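Local coordinates for COG1633: Uncharacterized conserved protein (Magnetospirillum magnetotacticum, PDB 2OH3), which is of unknown function but belongs to the rubrerythrin family of the ferritin clan and binds zinc within a four-helix bundle, at residues L6-H12 with L64-L69; E19-Y24 with Q73-K77; T93-R99 with I146-P152. The contacts are given in a common frame with arbitrary orientation. Residue numbers count along the deposited sequence, not the author numbering.

Contact 1. Residues L6-H12 with L64-L69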
# COMPACT_ATOMS: atom_id res chain seq x y z
N LEU A 6 5.35 6.57 -23.38
CA LEU A 6 4.67 7.70 -22.79
C LEU A 6 3.38 7.29 -22.06
O LEU A 6 3.05 7.87 -21.04
CB LEU A 6 4.35 8.77 -23.86
CG LEU A 6 3.74 10.08 -23.33
CD1 LEU A 6 4.64 10.81 -22.34
CD2 LEU A 6 3.40 11.00 -24.53
N ALA A 7 2.66 6.31 -22.58
CA ALA A 7 1.44 5.79 -21.89
C ALA A 7 1.78 5.22 -20.53
O ALA A 7 1.09 5.50 -19.53
CB ALA A 7 0.75 4.73 -22.72
N GLU A 8 2.83 4.41 -20.53
CA GLU A 8 3.35 3.81 -19.32
C GLU A 8 3.84 4.87 -18.35
O GLU A 8 3.53 4.78 -17.16
CB GLU A 8 4.49 2.84 -19.63
CG GLU A 8 4.01 1.57 -20.29
CD GLU A 8 5.15 0.69 -20.76
OE1 GLU A 8 6.23 1.20 -21.13
OE2 GLU A 8 4.96 -0.54 -20.75
N PHE A 9 4.56 5.87 -18.85
CA PHE A 9 5.05 6.96 -18.00
C PHE A 9 3.90 7.76 -17.36
O PHE A 9 3.89 7.98 -16.14
CB PHE A 9 5.98 7.89 -18.78
CG PHE A 9 6.53 9.05 -17.96
CD1 PHE A 9 7.64 8.89 -17.16
CD2 PHE A 9 5.92 10.29 -17.99
CE1 PHE A 9 8.14 9.93 -16.43
CE2 PHE A 9 6.39 11.33 -17.23
CZ PHE A 9 7.50 11.17 -16.48
N LEU A 10 2.92 8.15 -18.17
CA LEU A 10 1.78 8.90 -17.67
C LEU A 10 0.97 8.07 -16.66
O LEU A 10 0.51 8.61 -15.66
CB LEU A 10 0.92 9.39 -18.81
CG LEU A 10 1.63 10.42 -19.72
CD1 LEU A 10 0.70 10.81 -20.84
CD2 LEU A 10 2.12 11.65 -18.92
N ALA A 11 0.85 6.77 -16.87
CA ALA A 11 0.19 5.87 -15.90
C ALA A 11 0.93 5.86 -14.59
O ALA A 11 0.31 5.91 -13.52
CB ALA A 11 0.05 4.44 -16.46
N HIS A 12 2.26 5.82 -14.66
CA HIS A 12 3.06 5.89 -13.46
C HIS A 12 2.86 7.23 -12.75
O HIS A 12 2.54 7.31 -11.56
CB HIS A 12 4.54 5.67 -13.76
CG HIS A 12 4.95 4.24 -13.72
ND1 HIS A 12 4.78 3.37 -14.79
CD2 HIS A 12 5.57 3.51 -12.75
CE1 HIS A 12 5.26 2.18 -14.48
NE2 HIS A 12 5.74 2.24 -13.25
N LEU A 64 -4.30 9.01 -24.50
CA LEU A 64 -3.76 7.67 -24.55
C LEU A 64 -4.54 6.63 -23.77
O LEU A 64 -5.15 6.92 -22.75
CB LEU A 64 -2.31 7.72 -24.08
CG LEU A 64 -1.35 8.64 -24.86
CD1 LEU A 64 0.02 8.68 -24.19
CD2 LEU A 64 -1.19 8.21 -26.30
N GLU A 65 -4.48 5.39 -24.25
CA GLU A 65 -4.97 4.26 -23.48
C GLU A 65 -3.88 3.92 -22.48
O GLU A 65 -2.76 3.56 -22.87
CB GLU A 65 -5.23 3.08 -24.40
CG GLU A 65 -6.16 2.07 -23.81
CD GLU A 65 -6.08 0.74 -24.51
OE1 GLU A 65 -5.83 0.71 -25.75
OE2 GLU A 65 -6.26 -0.28 -23.81
N LEU A 66 -4.18 4.06 -21.19
CA LEU A 66 -3.15 3.85 -20.16
C LEU A 66 -3.17 2.41 -19.67
O LEU A 66 -4.24 1.82 -19.55
CB LEU A 66 -3.36 4.81 -18.99
CG LEU A 66 -3.23 6.32 -19.20
CD1 LEU A 66 -3.26 7.03 -17.85
CD2 LEU A 66 -1.97 6.73 -19.95
N PRO A 67 -1.98 1.82 -19.37
CA PRO A 67 -2.00 0.50 -18.76
C PRO A 67 -2.37 0.61 -17.30
O PRO A 67 -2.07 1.61 -16.65
CB PRO A 67 -0.56 -0.01 -18.95
CG PRO A 67 0.28 1.21 -19.04
CD PRO A 67 -0.61 2.32 -19.59
N LYS A 68 -3.07 -0.41 -16.82
CA LYS A 68 -3.33 -0.58 -15.40
C LYS A 68 -2.03 -1.10 -14.78
O LYS A 68 -1.45 -2.07 -15.25
CB LYS A 68 -4.48 -1.59 -15.19
CG LYS A 68 -4.81 -1.91 -13.72
CD LYS A 68 -5.98 -2.89 -13.60
N LEU A 69 -1.56 -0.40 -13.75
CA LEU A 69 -0.33 -0.73 -13.04
C LEU A 69 -0.63 -1.59 -11.82
O LEU A 69 -1.74 -1.55 -11.28
CB LEU A 69 0.32 0.55 -12.52
CG LEU A 69 0.71 1.60 -13.53
CD1 LEU A 69 1.52 2.64 -12.80
CD2 LEU A 69 1.50 0.98 -14.66

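Contact 2. Residues E19-Y24 with Q73-K77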
# COMPACT_ATOMS: atom_id res chain seq x y z
N GLU A 19 -1.60 8.41 -5.26
CA GLU A 19 -1.06 7.86 -4.04
C GLU A 19 -0.57 8.99 -3.13
O GLU A 19 -0.95 9.01 -1.98
CB GLU A 19 0.06 6.84 -4.34
CG GLU A 19 0.80 6.37 -3.09
CD GLU A 19 0.05 5.33 -2.25
OE1 GLU A 19 -1.13 5.05 -2.50
OE2 GLU A 19 0.66 4.73 -1.33
N ALA A 20 0.25 9.91 -3.61
CA ALA A 20 0.76 11.00 -2.77
C ALA A 20 -0.35 11.82 -2.12
O ALA A 20 -0.30 12.11 -0.94
CB ALA A 20 1.67 11.91 -3.54
N ALA A 21 -1.36 12.20 -2.89
CA ALA A 21 -2.48 12.92 -2.31
C ALA A 21 -3.13 12.21 -1.14
O ALA A 21 -3.45 12.86 -0.15
CB ALA A 21 -3.54 13.22 -3.36
N GLU A 22 -3.41 10.93 -1.27
CA GLU A 22 -3.99 10.15 -0.19
C GLU A 22 -3.09 10.04 1.01
O GLU A 22 -3.56 10.10 2.14
CB GLU A 22 -4.27 8.71 -0.63
CG GLU A 22 -5.46 8.56 -1.51
CD GLU A 22 -5.55 7.16 -2.09
OE1 GLU A 22 -5.03 6.19 -1.43
OE2 GLU A 22 -6.18 7.05 -3.19
N ARG A 23 -1.81 9.81 0.78
CA ARG A 23 -0.88 9.58 1.89
C ARG A 23 -0.60 10.85 2.69
O ARG A 23 -0.47 10.82 3.92
CB ARG A 23 0.45 9.06 1.38
CG ARG A 23 0.45 7.67 0.70
CD ARG A 23 0.28 6.52 1.64
NE ARG A 23 -1.04 6.46 2.23
CZ ARG A 23 -2.19 6.25 1.60
NH1 ARG A 23 -2.26 6.03 0.30
NH2 ARG A 23 -3.31 6.24 2.29
N TYR A 24 -0.43 11.95 1.97
CA TYR A 24 -0.33 13.28 2.60
C TYR A 24 -1.56 13.78 3.34
O TYR A 24 -1.40 14.39 4.37
CB TYR A 24 0.11 14.30 1.57
CG TYR A 24 1.61 14.29 1.31
CD1 TYR A 24 2.50 14.56 2.33
CD2 TYR A 24 2.11 14.07 0.05
CE1 TYR A 24 3.86 14.56 2.13
CE2 TYR A 24 3.48 14.12 -0.20
CZ TYR A 24 4.35 14.33 0.87
OH TYR A 24 5.70 14.38 0.71
N GLN A 73 4.05 -0.97 -8.08
CA GLN A 73 4.67 0.02 -8.96
C GLN A 73 4.51 1.46 -8.52
O GLN A 73 5.15 2.35 -9.08
CB GLN A 73 4.15 -0.13 -10.40
CG GLN A 73 4.30 -1.53 -10.95
CD GLN A 73 3.93 -1.64 -12.40
OE1 GLN A 73 2.85 -2.08 -12.73
NE2 GLN A 73 4.84 -1.24 -13.28
N TYR A 74 3.62 1.75 -7.58
CA TYR A 74 3.35 3.16 -7.27
C TYR A 74 3.07 3.43 -5.79
O TYR A 74 3.25 4.55 -5.37
CB TYR A 74 2.23 3.73 -8.17
CG TYR A 74 0.90 3.03 -7.93
CD1 TYR A 74 0.11 3.40 -6.85
CD2 TYR A 74 0.48 1.95 -8.72
CE1 TYR A 74 -1.05 2.75 -6.57
CE2 TYR A 74 -0.74 1.30 -8.44
CZ TYR A 74 -1.48 1.72 -7.35
OH TYR A 74 -2.65 1.15 -6.99
N ARG A 75 2.63 2.44 -5.02
CA ARG A 75 2.35 2.67 -3.59
C ARG A 75 3.60 3.12 -2.81
O ARG A 75 4.69 2.62 -3.02
CB ARG A 75 1.79 1.44 -2.92
CG ARG A 75 0.34 1.20 -3.18
CD ARG A 75 -0.11 0.02 -2.39
NE ARG A 75 -1.56 -0.09 -2.40
CZ ARG A 75 -2.24 -0.94 -1.66
NH1 ARG A 75 -1.61 -1.82 -0.93
NH2 ARG A 75 -3.56 -0.96 -1.72
N TRP A 76 3.41 4.04 -1.86
CA TRP A 76 4.44 4.27 -0.85
C TRP A 76 4.80 3.00 -0.12
O TRP A 76 3.95 2.10 0.08
CB TRP A 76 3.97 5.33 0.15
CG TRP A 76 3.93 6.71 -0.41
CD1 TRP A 76 3.81 7.09 -1.74
CD2 TRP A 76 3.94 7.93 0.34
NE1 TRP A 76 3.78 8.47 -1.84
CE2 TRP A 76 3.84 9.00 -0.58
CE3 TRP A 76 4.04 8.22 1.70
CZ2 TRP A 76 3.87 10.33 -0.18
CZ3 TRP A 76 4.07 9.55 2.09
CH2 TRP A 76 3.98 10.58 1.15
N LYS A 77 6.07 2.89 0.26
CA LYS A 77 6.59 1.74 1.01
C LYS A 77 5.87 1.72 2.35
O LYS A 77 5.50 2.74 2.86
CB LYS A 77 8.11 1.89 1.23
CG LYS A 77 8.93 0.61 1.26
CD LYS A 77 10.22 0.76 2.16
CE LYS A 77 11.08 -0.52 2.25
NZ LYS A 77 11.68 -1.01 0.93

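Contact 3. Residues T93-R99 with I146-P152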
# COMPACT_ATOMS: atom_id res chain seq x y z
N THR A 93 4.46 11.24 15.42
CA THR A 93 5.43 12.26 15.74
C THR A 93 5.91 12.92 14.47
O THR A 93 6.20 12.25 13.49
CB THR A 93 6.67 11.70 16.48
OG1 THR A 93 7.52 11.05 15.55
CG2 THR A 93 6.28 10.71 17.51
N PRO A 94 6.04 14.26 14.47
CA PRO A 94 6.49 14.95 13.26
C PRO A 94 7.79 14.46 12.64
O PRO A 94 7.87 14.34 11.43
CB PRO A 94 6.65 16.40 13.71
CG PRO A 94 5.73 16.55 14.80
CD PRO A 94 5.74 15.23 15.55
N TYR A 95 8.79 14.14 13.46
CA TYR A 95 10.05 13.66 12.92
C TYR A 95 9.85 12.40 12.04
O TYR A 95 10.41 12.30 10.94
CB TYR A 95 11.04 13.37 14.05
CG TYR A 95 12.38 12.85 13.56
CD1 TYR A 95 13.23 13.66 12.81
CD2 TYR A 95 12.79 11.55 13.85
CE1 TYR A 95 14.46 13.19 12.35
CE2 TYR A 95 14.02 11.07 13.40
CZ TYR A 95 14.84 11.90 12.65
OH TYR A 95 16.05 11.43 12.20
N HIS A 96 9.03 11.46 12.53
CA HIS A 96 8.83 10.21 11.81
C HIS A 96 7.93 10.33 10.58
O HIS A 96 8.16 9.66 9.57
CB HIS A 96 8.29 9.14 12.77
CG HIS A 96 9.31 8.66 13.76
ND1 HIS A 96 9.00 8.40 15.08
CD2 HIS A 96 10.62 8.37 13.62
CE1 HIS A 96 10.08 7.97 15.70
NE2 HIS A 96 11.08 7.95 14.84
N ALA A 97 6.94 11.21 10.62
CA ALA A 97 6.07 11.42 9.47
C ALA A 97 6.84 12.10 8.33
O ALA A 97 6.72 11.70 7.14
CB ALA A 97 4.83 12.22 9.89
N LEU A 98 7.64 13.10 8.68
CA LEU A 98 8.40 13.83 7.70
C LEU A 98 9.42 12.93 7.00
O LEU A 98 9.64 13.06 5.81
CB LEU A 98 9.15 14.99 8.34
CG LEU A 98 8.48 16.27 8.77
CD1 LEU A 98 9.42 17.07 9.71
CD2 LEU A 98 8.07 17.12 7.57
N ARG A 99 10.11 12.09 7.77
CA ARG A 99 11.08 11.16 7.21
C ARG A 99 10.42 10.12 6.31
O ARG A 99 10.99 9.73 5.33
CB ARG A 99 11.86 10.47 8.31
CG ARG A 99 12.95 11.41 8.88
CD ARG A 99 14.08 10.72 9.64
NE ARG A 99 14.97 9.89 8.83
CZ ARG A 99 15.81 10.32 7.88
NH1 ARG A 99 15.90 11.60 7.52
NH2 ARG A 99 16.58 9.43 7.26
N ILE A 146 13.09 18.65 8.52
CA ILE A 146 13.62 17.61 9.38
C ILE A 146 14.72 18.24 10.26
O ILE A 146 14.73 18.02 11.47
CB ILE A 146 14.09 16.39 8.53
CG1 ILE A 146 12.87 15.62 8.03
CG2 ILE A 146 14.95 15.43 9.32
CD1 ILE A 146 13.13 14.80 6.83
N GLU A 147 15.60 19.05 9.67
CA GLU A 147 16.60 19.82 10.43
C GLU A 147 16.05 20.59 11.65
O GLU A 147 16.64 20.57 12.71
CB GLU A 147 17.23 20.88 9.52
CG GLU A 147 18.35 20.42 8.66
CD GLU A 147 19.24 21.59 8.29
OE1 GLU A 147 18.92 22.30 7.31
OE2 GLU A 147 20.27 21.81 8.99
N LYS A 148 14.94 21.28 11.47
CA LYS A 148 14.38 22.16 12.50
C LYS A 148 13.43 21.41 13.46
O LYS A 148 12.96 21.95 14.46
CB LYS A 148 13.67 23.35 11.83
CG LYS A 148 14.60 24.19 10.92
CD LYS A 148 15.55 25.10 11.73
CE LYS A 148 16.74 25.67 10.91
NZ LYS A 148 18.10 25.14 11.34
N THR A 149 13.17 20.15 13.15
CA THR A 149 12.19 19.36 13.87
C THR A 149 12.85 18.60 15.03
O THR A 149 13.74 17.81 14.80
CB THR A 149 11.51 18.36 12.93
OG1 THR A 149 10.72 19.07 11.96
CG2 THR A 149 10.61 17.44 13.71
N PRO A 150 12.40 18.82 16.28
CA PRO A 150 13.07 18.13 17.39
C PRO A 150 12.83 16.61 17.36
O PRO A 150 11.79 16.16 16.88
CB PRO A 150 12.44 18.75 18.64
CG PRO A 150 11.09 19.23 18.21
CD PRO A 150 11.27 19.65 16.74
N ARG A 151 13.79 15.85 17.86
CA ARG A 151 13.72 14.39 17.85
C ARG A 151 12.96 13.91 19.08
O ARG A 151 13.32 14.28 20.19
CB ARG A 151 15.13 13.78 17.87
CG ARG A 151 16.16 14.47 16.99
CD ARG A 151 15.60 14.79 15.64
NE ARG A 151 16.63 14.92 14.61
CZ ARG A 151 16.58 15.78 13.59
NH1 ARG A 151 15.54 16.58 13.45
NH2 ARG A 151 17.56 15.84 12.70
N PRO A 152 11.93 13.07 18.89
CA PRO A 152 11.15 12.57 20.03
C PRO A 152 11.87 11.43 20.79
O PRO A 152 12.79 10.81 20.26
CB PRO A 152 9.89 12.05 19.36
CG PRO A 152 10.36 11.57 18.06
CD PRO A 152 11.44 12.52 17.62
O HOH W 1 9.10 15.03 16.15

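Contact 1. Residues L6-H12 with L64-L69
The chain after helix 37-61 runs extended over the N-terminal turns of helix 6-33 of the four-helix bundle, where Ala-7 and Ala-11, one turn apart, turn their methyls toward it. Being so small, these alanines let the loop backbone come close: Ala-11 CB lies 3.5 Å from Pro-67 O. Leu-64, Leu-66 and Leu-69 share the mt rotamer, which carries their terminal methyls to the helix, Leu-66 CD2 although its CA-to-CB bond points sideways. Leu-64 CD1 reaches Leu-6 CG (4.1 Å) and Leu-10 CD1 (4.0 Å), while Leu-66 CD2 approaches Ala-7 O at 3.3 Å. The rigid ring of Pro-67 sets CD 3.8 Å from Ala-11 CB and CG 4.0 Å from CG of Glu-8, whose carboxylate instead takes the backbone NH of Thr-5. The m rotamer of His-12 swings its ring back along the helix, so that ND1 donates to Glu-8 O (3.0 Å). Fixed thus, the ring offers a face to Leu-69 CD1, a CH-pi contact 3.9 Å from the centroid and 11° off its normal. The contact is mainly apolar, with no direct polar bond, consistent with a loop held by van der Waals fit and burial of apolar surface.

Contact 2. Residues E19-Y24 with Q73-K77
Beside the zinc site, and at the interface with the second subunit, the loop before helix 94-118 presses Trp-76 into the flank of helix 6-33. Broad and flat, the indole suits this buried place. Arg-23 CB sits 3.6 Å from the centroid of the six-membered ring of Trp-76, 6° off the normal, in a CH-pi contact. The edge of the Trp-76 ring meets the face of Tyr-24 in a T-shaped pair, with centroids 5.2 Å apart and planes at 89°. Tyr-24 OH in turn hydrogen-bonds Glu-105, a zinc ligand. Glu-19, bent by its p chi2, accepts a hydrogen bond at OE2 from Trp-76 N (2.9 Å), and its OE1 is 3.2 Å from Arg-23 NH1 in a salt bridge. Arg-23 also pairs with Glu-22 (NH1 to OE1, 3.3 Å) and with Glu-26. Across the dimer, Glu-19 and Arg-75 form reciprocal salt bridges with Arg-75 and Glu-19 of the second subunit. One buried carboxylate thus ties loop, helix and partner subunit together, while the aromatic pair connects the loop to the metal's surroundings.

Contact 3. Residues T93-R99 with I146-P152
Tyr-95, in the first turn of helix 94-118, lays its ring against the chain leaving helix 122-148. Arg-151 CD rests over one face, a CH-pi contact 4.0 Å from the ring centroid and 20° off its normal, and the guanidinium follows, with Arg-151 CZ 3.6 Å from Tyr-95 CE1. The long side chain of Arg-151 also lets it curl back so that NH1 donates to Ile-146 O and to Thr-149 O, both at 2.6 Å; one nitrogen thus serves two carbonyls near the C-terminal end of helix 122-148. Tyr-95 CE1 meets Ile-146 CG2 at 3.8 Å, and Tyr-95 CB meets Pro-152 CD at 3.7 Å. Deeper in, Leu-98 CB packs on Ile-146 CG1 (3.8 Å), and Leu-98 CD1 comes within 3.3 Å of Thr-149 OG1, a hydroxyl already hydrogen-bonded to Trp-145 O. The methyl of Thr-149 meets the first turn of the same helix: CG2 is 3.8 Å from Tyr-95 N and 4.1 Å from Pro-94 CB. One water joins the two backbones, accepting from Tyr-95 N (2.9 Å) and donating to Pro-150 O (3.0 Å), so an NH in the first helical turn still finds an acceptor. Thr-93 is the N-cap, its OG1 taking a weak bond from His-96 N at 3.4 Å; Pro-94 suits the next position, where no backbone donor is required. The contact therefore joins the start of helix 94-118 to the end of helix 122-148, with Pro-94 and Leu-98 reaching on to helix 37-61 and Pro-94 also touching helix 6-33.

In the fold
Contacts 1 and 2 hold one element, the long connection between helices 37-61 and 94-118, against successive parts of helix 6-33. They touch through His-12 with Gln-73 and Leu-69 with Tyr-74, their centres 17 Å apart. Contact 1 is a surface contact and mainly apolar; contact 2 lies about 6 Å from the chain's centre, more buried, and there charges, a direct hydrogen bond and the dimer partner come in. Contact 3 joins different elements, the start of helix 94-118 and the end of helix 122-148, at the opposite end of the bundle: its centre is 35 Å from that of contact 1. Partly buried, it mixes apolar packing with a water bridge and helix-end capping.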